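Long-range contact in RmpD (Hexulose-6-phosphate synthase) (Streptococcus mutans, PDB 3EXR), which belongs to the orotidine 5'-phosphate decarboxylase/HUMPS family and folds as a TIM barrel: residues T93-R101 and Q128-S136. Numbering follows the deposited sequence.
Sequences TIPTMKAAR and QQWLDAGIS
Arg101 reaches Ala133 O side-on with two nitrogens, NE and NH2, each 3.0 Å from that one oxygen, at the Schellman motif where Gly134, with positive phi, ends helix 124-132. The two helices are neighbours on the outside of the TIM barrel, following successive parallel strands 85-89 and 113-117, and their short segments run at 36° to each other. NE lies in the carbonyl plane, on a lone pair, while NH2 comes from above that plane; both bonds are bent, the N-H...O angle being 133° at NE. The Arg101 side chain leaves the helix with CG anti to the backbone N (chi1 180°) and then bends at chi3, which brings one guanidinium face over Gly134 CA. Its remaining nitrogen, NH1, makes a salt bridge with Glu105 one turn further along the same helix.

Next to this grip, Ala133 CB packs on the Lys98 chain, 3.8 Å from Lys98 CG, and meets Ile94 CG2 on the same helix. Ile94 CD1 lies at the edge of the Trp130 ring and also touches Gln129 CB. Deeper in, toward the strands, Val116 of strand 113-117 touches both Trp130 and Ile135. Met97, extended beyond CG, makes a Met-aromatic contact: its SD sits obliquely, 4.1 Å from the centroid of the five-membered ring of Trp130. At the other end of the Met97 side chain, CB presses tightly on Ile135 CD1 at 3.4 Å.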
loop_
_atom_site.group_PDB
_atom_site.type_symbol
_atom_site.label_atom_id
_atom_site.label_comp_id
_atom_site.label_asym_id
_atom_site.label_seq_id
_atom_site.Cartn_x
_atom_site.Cartn_y
_atom_site.Cartn_z
ATOM N N THR A 93 1.649 0.939 11.949
ATOM C CA THR A 93 1.755 1.188 13.378
ATOM C C THR A 93 1.783 2.677 13.684
ATOM O O THR A 93 2.009 3.504 12.794
ATOM C CB THR A 93 3.026 0.571 13.930
ATOM O OG1 THR A 93 4.146 1.255 13.361
ATOM C CG2 THR A 93 3.089 -0.923 13.577
ATOM N N ILE A 94 1.568 3.009 14.953
ATOM C CA ILE A 94 1.628 4.388 15.416
ATOM C C ILE A 94 3.023 4.997 15.166
ATOM O O ILE A 94 3.104 6.092 14.639
ATOM C CB ILE A 94 1.167 4.501 16.918
ATOM C CG1 ILE A 94 -0.343 4.244 17.028
ATOM C CG2 ILE A 94 1.543 5.862 17.496
ATOM C CD1 ILE A 94 -1.195 5.240 16.294
ATOM N N PRO A 95 4.128 4.299 15.496
ATOM C CA PRO A 95 5.440 4.867 15.115
ATOM C C PRO A 95 5.604 5.167 13.611
ATOM O O PRO A 95 6.121 6.225 13.246
ATOM C CB PRO A 95 6.437 3.819 15.615
ATOM C CG PRO A 95 5.714 3.139 16.746
ATOM C CD PRO A 95 4.294 3.066 16.297
ATOM N N THR A 96 5.128 4.268 12.763
ATOM C CA THR A 96 5.176 4.504 11.313
ATOM C C THR A 96 4.347 5.752 10.927
ATOM O O THR A 96 4.794 6.616 10.151
ATOM C CB THR A 96 4.649 3.281 10.575
ATOM O OG1 THR A 96 5.571 2.197 10.719
ATOM C CG2 THR A 96 4.469 3.564 9.088
ATOM N N MET A 97 3.121 5.843 11.455
ATOM C CA MET A 97 2.265 7.010 11.156
ATOM C C MET A 97 2.862 8.319 11.684
ATOM O O MET A 97 2.840 9.331 10.991
ATOM C CB MET A 97 0.849 6.838 11.697
ATOM C CG MET A 97 0.040 5.734 11.027
ATOM S SD MET A 97 -1.621 5.792 11.664
ATOM C CE MET A 97 -2.434 4.462 10.743
ATOM N N LYS A 98 3.419 8.293 12.894
ATOM C CA LYS A 98 4.086 9.492 13.429
ATOM C C LYS A 98 5.294 9.884 12.587
ATOM O O LYS A 98 5.511 11.073 12.326
ATOM C CB LYS A 98 4.543 9.286 14.876
ATOM C CG LYS A 98 3.486 9.477 15.915
ATOM C CD LYS A 98 4.144 9.490 17.318
ATOM C CE LYS A 98 3.082 9.593 18.440
ATOM N NZ LYS A 98 3.428 8.777 19.677
ATOM N N ALA A 99 6.089 8.906 12.159
ATOM C CA ALA A 99 7.276 9.232 11.359
ATOM C C ALA A 99 6.878 9.874 10.029
ATOM O O ALA A 99 7.532 10.804 9.559
ATOM C CB ALA A 99 8.134 7.988 11.111
ATOM N N ALA A 100 5.773 9.395 9.450
ATOM C CA ALA A 100 5.270 9.913 8.188
ATOM C C ALA A 100 4.760 11.330 8.398
ATOM O O ALA A 100 5.092 12.233 7.623
ATOM C CB ALA A 100 4.164 9.021 7.651
ATOM N N ARG A 101 3.998 11.546 9.465
ATOM C CA ARG A 101 3.517 12.900 9.774
ATOM C C ARG A 101 4.661 13.884 9.990
ATOM O O ARG A 101 4.628 15.002 9.463
ATOM C CB ARG A 101 2.587 12.928 10.977
ATOM C CG ARG A 101 2.107 14.325 11.283
ATOM C CD ARG A 101 1.043 14.392 12.352
ATOM N NE ARG A 101 1.513 13.950 13.650
ATOM C CZ ARG A 101 2.149 14.716 14.532
ATOM N NH1 ARG A 101 2.419 15.992 14.250
ATOM N NH2 ARG A 101 2.514 14.198 15.714
ATOM N N GLN A 128 -8.663 6.317 18.048
ATOM C CA GLN A 128 -8.254 7.305 19.053
ATOM C C GLN A 128 -6.718 7.383 19.128
ATOM O O GLN A 128 -6.152 8.440 19.364
ATOM C CB GLN A 128 -8.882 6.991 20.428
ATOM C CG GLN A 128 -8.605 8.036 21.497
ATOM C CD GLN A 128 -9.242 9.377 21.177
ATOM O OE1 GLN A 128 -10.450 9.453 20.921
ATOM N NE2 GLN A 128 -8.436 10.429 21.135
ATOM N N GLN A 129 -6.040 6.260 18.906
ATOM C CA GLN A 129 -4.581 6.267 18.862
ATOM C C GLN A 129 -4.060 7.135 17.705
ATOM O O GLN A 129 -3.090 7.863 17.871
ATOM C CB GLN A 129 -4.032 4.853 18.766
ATOM C CG GLN A 129 -4.267 4.006 19.989
ATOM C CD GLN A 129 -3.559 2.706 19.811
ATOM O OE1 GLN A 129 -2.326 2.665 19.845
ATOM N NE2 GLN A 129 -4.314 1.651 19.542
ATOM N N TRP A 130 -4.745 7.104 16.556
ATOM C CA TRP A 130 -4.337 7.950 15.446
ATOM C C TRP A 130 -4.461 9.422 15.849
ATOM O O TRP A 130 -3.532 10.196 15.659
ATOM C CB TRP A 130 -5.144 7.669 14.141
ATOM C CG TRP A 130 -5.205 6.211 13.761
ATOM C CD1 TRP A 130 -4.241 5.270 13.957
ATOM C CD2 TRP A 130 -6.298 5.539 13.134
ATOM N NE1 TRP A 130 -4.670 4.047 13.505
ATOM C CE2 TRP A 130 -5.941 4.181 13.011
ATOM C CE3 TRP A 130 -7.574 5.945 12.698
ATOM C CZ2 TRP A 130 -6.786 3.231 12.430
ATOM C CZ3 TRP A 130 -8.419 4.993 12.149
ATOM C CH2 TRP A 130 -8.023 3.657 12.018
ATOM N N LEU A 131 -5.593 9.793 16.453
ATOM C CA LEU A 131 -5.811 11.180 16.881
ATOM C C LEU A 131 -4.721 11.624 17.858
ATOM O O LEU A 131 -4.169 12.719 17.741
ATOM C CB LEU A 131 -7.187 11.335 17.547
ATOM C CG LEU A 131 -8.407 11.203 16.624
ATOM C CD1 LEU A 131 -9.678 11.077 17.440
ATOM C CD2 LEU A 131 -8.569 12.355 15.632
ATOM N N ASP A 132 -4.417 10.744 18.805
ATOM C CA ASP A 132 -3.412 11.048 19.845
ATOM C C ASP A 132 -2.046 11.243 19.235
ATOM O O ASP A 132 -1.225 11.981 19.788
ATOM C CB ASP A 132 -3.336 9.932 20.882
ATOM C CG ASP A 132 -4.573 9.839 21.746
ATOM O OD1 ASP A 132 -5.401 10.777 21.749
ATOM O OD2 ASP A 132 -4.736 8.807 22.436
ATOM N N ALA A 133 -1.820 10.566 18.096
ATOM C CA ALA A 133 -0.566 10.670 17.336
ATOM C C ALA A 133 -0.544 11.876 16.391
ATOM O O ALA A 133 0.430 12.057 15.646
ATOM C CB ALA A 133 -0.286 9.363 16.561
ATOM N N GLY A 134 -1.599 12.699 16.440
ATOM C CA GLY A 134 -1.730 13.943 15.671
ATOM C C GLY A 134 -2.280 13.776 14.264
ATOM O O GLY A 134 -2.159 14.650 13.442
ATOM N N ILE A 135 -2.897 12.635 14.010
ATOM C CA ILE A 135 -3.489 12.330 12.715
ATOM C C ILE A 135 -5.020 12.343 12.812
ATOM O O ILE A 135 -5.648 11.544 13.531
ATOM C CB ILE A 135 -2.925 10.993 12.191
ATOM C CG1 ILE A 135 -1.410 11.166 11.937
ATOM C CG2 ILE A 135 -3.670 10.519 10.911
ATOM C CD1 ILE A 135 -0.622 9.916 11.798
ATOM N N SER A 136 -5.625 13.238 12.044
ATOM C CA SER A 136 -7.051 13.526 12.226
ATOM C C SER A 136 -7.840 13.557 10.945
ATOM O O SER A 136 -8.865 14.207 10.881
ATOM C CB SER A 136 -7.237 14.822 13.023
ATOM O OG SER A 136 -6.740 15.939 12.332
#